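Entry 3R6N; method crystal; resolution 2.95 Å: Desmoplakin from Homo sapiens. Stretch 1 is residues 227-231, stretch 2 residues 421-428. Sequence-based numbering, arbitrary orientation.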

ATOM      1  N   PRO A 227       1.312  42.309 -21.159  1.00111.77           N
ATOM      2  CA  PRO A 227       1.235  43.626 -20.527  1.00107.05           C
ATOM      3  C   PRO A 227       0.058  44.401 -21.099  1.00104.10           C
ATOM      4  O   PRO A 227      -0.283  44.218 -22.268  1.00106.81           O
ATOM      5  CB  PRO A 227       2.544  44.276 -20.955  1.00110.15           C
ATOM      6  CG  PRO A 227       2.773  43.726 -22.319  1.00115.77           C
ATOM      7  CD  PRO A 227       2.261  42.300 -22.287  1.00117.73           C
ATOM      8  N   CYS A 228      -0.556  45.252 -20.287  1.00136.57           N
ATOM      9  CA  CYS A 228      -1.731  45.995 -20.723  1.00133.50           C
ATOM     10  C   CYS A 228      -1.562  47.495 -20.524  1.00130.75           C
ATOM     11  O   CYS A 228      -1.842  48.021 -19.447  1.00127.57           O
ATOM     12  CB  CYS A 228      -2.976  45.503 -19.982  1.00130.34           C
ATOM     13  SG  CYS A 228      -3.296  43.731 -20.144  1.00133.35           S
ATOM     14  N   ASP A 229      -1.104  48.179 -21.566  1.00156.29           N
ATOM     15  CA  ASP A 229      -0.993  49.631 -21.527  1.00153.81           C
ATOM     16  C   ASP A 229      -1.919  50.271 -22.554  1.00152.37           C
ATOM     17  O   ASP A 229      -2.251  49.663 -23.571  1.00154.94           O
ATOM     18  CB  ASP A 229       0.451  50.083 -21.754  1.00156.86           C
ATOM     19  CG  ASP A 229       1.015  49.598 -23.073  1.00162.00           C
ATOM     20  OD1 ASP A 229       1.439  50.448 -23.886  1.00163.27           O
ATOM     21  OD2 ASP A 229       1.037  48.368 -23.291  1.00165.21           O
ATOM     22  N   LYS A 230      -2.324  51.505 -22.280  1.00141.03           N
ATOM     23  CA  LYS A 230      -3.309  52.205 -23.097  1.00138.90           C
ATOM     24  C   LYS A 230      -2.790  52.588 -24.478  1.00141.77           C
ATOM     25  O   LYS A 230      -3.560  53.015 -25.338  1.00140.82           O
ATOM     26  CB  LYS A 230      -3.781  53.465 -22.370  1.00134.60           C
ATOM     27  CG  LYS A 230      -4.389  53.201 -21.004  1.00132.49           C
ATOM     28  CD  LYS A 230      -4.505  54.486 -20.200  1.00130.01           C
ATOM     29  CE  LYS A 230      -5.185  55.582 -21.004  1.00127.54           C
ATOM     30  NZ  LYS A 230      -5.276  56.850 -20.230  1.00125.68           N
ATOM     31  N   ASN A 231      -1.489  52.439 -24.693  1.00138.54           N
ATOM     32  CA  ASN A 231      -0.875  52.914 -25.929  1.00141.85           C
ATOM     33  C   ASN A 231      -0.573  51.815 -26.948  1.00148.02           C
ATOM     34  O   ASN A 231       0.220  52.016 -27.868  1.00152.49           O
ATOM     35  CB  ASN A 231       0.389  53.723 -25.619  1.00142.81           C
ATOM     36  CG  ASN A 231       0.101  54.967 -24.792  1.00137.72           C
ATOM     37  OD1 ASN A 231       0.635  55.138 -23.696  1.00136.82           O
ATOM     38  ND2 ASN A 231      -0.751  55.844 -25.317  1.00134.77           N
ATOM     39  N   GLU A 421      -8.930  47.992 -15.061  1.00112.83           N
ATOM     40  CA  GLU A 421      -7.929  48.827 -14.404  1.00114.63           C
ATOM     41  C   GLU A 421      -7.125  49.626 -15.426  1.00113.90           C
ATOM     42  O   GLU A 421      -6.020  50.086 -15.140  1.00114.78           O
ATOM     43  CB  GLU A 421      -7.003  47.969 -13.538  1.00114.96           C
ATOM     44  CG  GLU A 421      -6.270  46.868 -14.294  1.00112.64           C
ATOM     45  CD  GLU A 421      -5.954  45.669 -13.414  1.00112.74           C
ATOM     46  OE1 GLU A 421      -6.623  45.506 -12.373  1.00114.26           O
ATOM     47  OE2 GLU A 421      -5.042  44.887 -13.763  1.00111.59           O
ATOM     48  N   MET A 422      -7.692  49.793 -16.614  1.00107.33           N
ATOM     49  CA  MET A 422      -7.013  50.485 -17.700  1.00106.84           C
ATOM     50  C   MET A 422      -7.413  51.953 -17.779  1.00108.26           C
ATOM     51  O   MET A 422      -6.663  52.789 -18.290  1.00108.68           O
ATOM     52  CB  MET A 422      -7.318  49.796 -19.030  1.00104.85           C
ATOM     53  CG  MET A 422      -6.740  48.402 -19.142  1.00103.66           C
ATOM     54  SD  MET A 422      -4.977  48.425 -19.503  1.00104.14           S
ATOM     55  CE  MET A 422      -5.013  48.718 -21.273  1.00103.71           C
ATOM     56  N   PHE A 423      -8.600  52.264 -17.270  1.00108.04           N
ATOM     57  CA  PHE A 423      -9.134  53.613 -17.379  1.00109.57           C
ATOM     58  C   PHE A 423      -9.618  54.168 -16.043  1.00112.45           C
ATOM     59  O   PHE A 423     -10.594  53.685 -15.469  1.00113.15           O
ATOM     60  CB  PHE A 423     -10.267  53.651 -18.408  1.00108.42           C
ATOM     61  CG  PHE A 423      -9.853  53.195 -19.776  1.00106.22           C
ATOM     62  CD1 PHE A 423      -9.351  54.097 -20.700  1.00106.33           C
ATOM     63  CD2 PHE A 423      -9.961  51.863 -20.138  1.00104.42           C
ATOM     64  CE1 PHE A 423      -8.967  53.678 -21.960  1.00104.97           C
ATOM     65  CE2 PHE A 423      -9.579  51.438 -21.396  1.00103.00           C
ATOM     66  CZ  PHE A 423      -9.082  52.346 -22.309  1.00103.42           C
ATOM     67  N   GLY A 424      -8.917  55.187 -15.556  1.00123.06           N
ATOM     68  CA  GLY A 424      -9.333  55.905 -14.367  1.00126.47           C
ATOM     69  C   GLY A 424     -10.459  56.856 -14.713  1.00127.79           C
ATOM     70  O   GLY A 424     -10.759  57.064 -15.889  1.00125.93           O
ATOM     71  N   ASP A 425     -11.083  57.440 -13.697  1.00130.66           N
ATOM     72  CA  ASP A 425     -12.238  58.305 -13.914  1.00132.44           C
ATOM     73  C   ASP A 425     -11.927  59.484 -14.838  1.00132.06           C
ATOM     74  O   ASP A 425     -12.814  59.987 -15.527  1.00132.04           O
ATOM     75  CB  ASP A 425     -12.811  58.789 -12.582  1.00137.15           C
ATOM     76  CG  ASP A 425     -13.358  57.652 -11.739  1.00137.93           C
ATOM     77  OD1 ASP A 425     -12.631  56.656 -11.535  1.00136.08           O
ATOM     78  OD2 ASP A 425     -14.519  57.748 -11.287  1.00140.57           O
ATOM     79  N   ASP A 426     -10.669  59.916 -14.855  1.00143.79           N
ATOM     80  CA  ASP A 426     -10.237  60.987 -15.750  1.00143.41           C
ATOM     81  C   ASP A 426     -10.520  60.632 -17.204  1.00140.19           C
ATOM     82  O   ASP A 426     -10.848  61.499 -18.014  1.00140.34           O
ATOM     83  CB  ASP A 426      -8.744  61.266 -15.576  1.00143.39           C
ATOM     84  CG  ASP A 426      -8.469  62.393 -14.601  1.00147.13           C
ATOM     85  OD1 ASP A 426      -7.645  62.198 -13.684  1.00148.45           O
ATOM     86  OD2 ASP A 426      -9.073  63.476 -14.757  1.00148.94           O
ATOM     87  N   ASP A 427     -10.390  59.349 -17.523  1.00137.15           N
ATOM     88  CA  ASP A 427     -10.591  58.870 -18.883  1.00134.36           C
ATOM     89  C   ASP A 427     -12.059  58.551 -19.141  1.00134.05           C
ATOM     90  O   ASP A 427     -12.554  58.728 -20.254  1.00132.87           O
ATOM     91  CB  ASP A 427      -9.728  57.635 -19.135  1.00132.05           C
ATOM     92  CG  ASP A 427      -8.304  57.814 -18.648  1.00132.69           C
ATOM     93  OD1 ASP A 427      -7.821  58.966 -18.650  1.00134.19           O
ATOM     94  OD2 ASP A 427      -7.670  56.810 -18.260  1.00131.77           O
ATOM     95  N   LYS A 428     -12.750  58.082 -18.106  1.00119.15           N
ATOM     96  CA  LYS A 428     -14.170  57.761 -18.211  1.00119.25           C
ATOM     97  C   LYS A 428     -15.006  59.015 -18.444  1.00121.32           C
ATOM     98  O   LYS A 428     -16.123  58.943 -18.958  1.00121.00           O
ATOM     99  CB  LYS A 428     -14.657  57.027 -16.960  1.00120.81           C
ATOM    100  CG  LYS A 428     -14.095  55.622 -16.798  1.00118.61           C
ATOM    101  CD  LYS A 428     -14.774  54.893 -15.649  1.00120.32           C
ATOM    102  CE  LYS A 428     -14.228  53.486 -15.472  1.00118.20           C
ATOM    103  NZ  LYS A 428     -14.956  52.747 -14.401  1.00119.96           N
TER

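The most unusual feature of this contact is the position of the Met422 thioether, whose SD lies 3.2 Å from the backbone carbonyl oxygen Cys228 O and 3.6 Å from Cys228 CB. A single sulfur thus meets both the main chain and the side chain of one residue, in a segment that forms no regular helix or strand. Met422 reaches this position through a curled side chain: all three of its side-chain torsions are in the m well (-67°, -78° and -80°), so that although its CA-to-CB bond points sideways, the end of the side chain comes nearer the other stretch. The terminal methyl continues along the same segment, with Met422 CE 3.7 Å from Asp229 C. An unbranched, flexible and largely apolar side chain suits this buried site, since it can lie against the backbone of Cys228 and Asp229. The CA-to-CB bond of Cys228 points toward stretch 2, and its CB makes the apolar contact with the sulfur.

The second anchor is polar. Lys230 NZ donates a hydrogen bond to Asp427 OD2 at 3.1 Å, and the opposite charges make the pair a salt bridge between residues almost two hundred positions apart in sequence. The lysine CA-to-CB bond points sideways, and its chain (m, t, p, t) carries the ammonium group across to the aspartate. On the way its methylenes pass over stretch 2: Lys230 CD lies 3.3 Å from the carbonyl oxygen Met422 O, and Lys230 CE approaches the Phe423 ring obliquely, 4.3 Å from Phe423 CE1. Lysine fits such a path because a long aliphatic stem can pack along the neighbouring chain while its charged end finds an acceptor. Phe423 is buried but gives little surface to this contact.

Asp427 also has a weak contact within its own stretch. Its CA-to-CB bond points toward stretch 1, and Asp427 OD2, besides receiving the lysine, accepts a weak hydrogen bond from Gly424 N at 3.4 Å. Gly424 occupies the N-cap position, and its carbonyl oxygen, Gly424 O, accepts from Asp427 N at 2.8 Å and Lys428 N at 3.1 Å. The short aspartate side chain can therefore fold back to the start of the helix and still present the same oxygen to Lys230.

The interface is small, burying 262 Å² over both sides, with Met422 and Lys230 contributing most, at 89 and 88 Å². In contrast, the CA-to-CB bond of Asp229 points away, and the residue is barely covered.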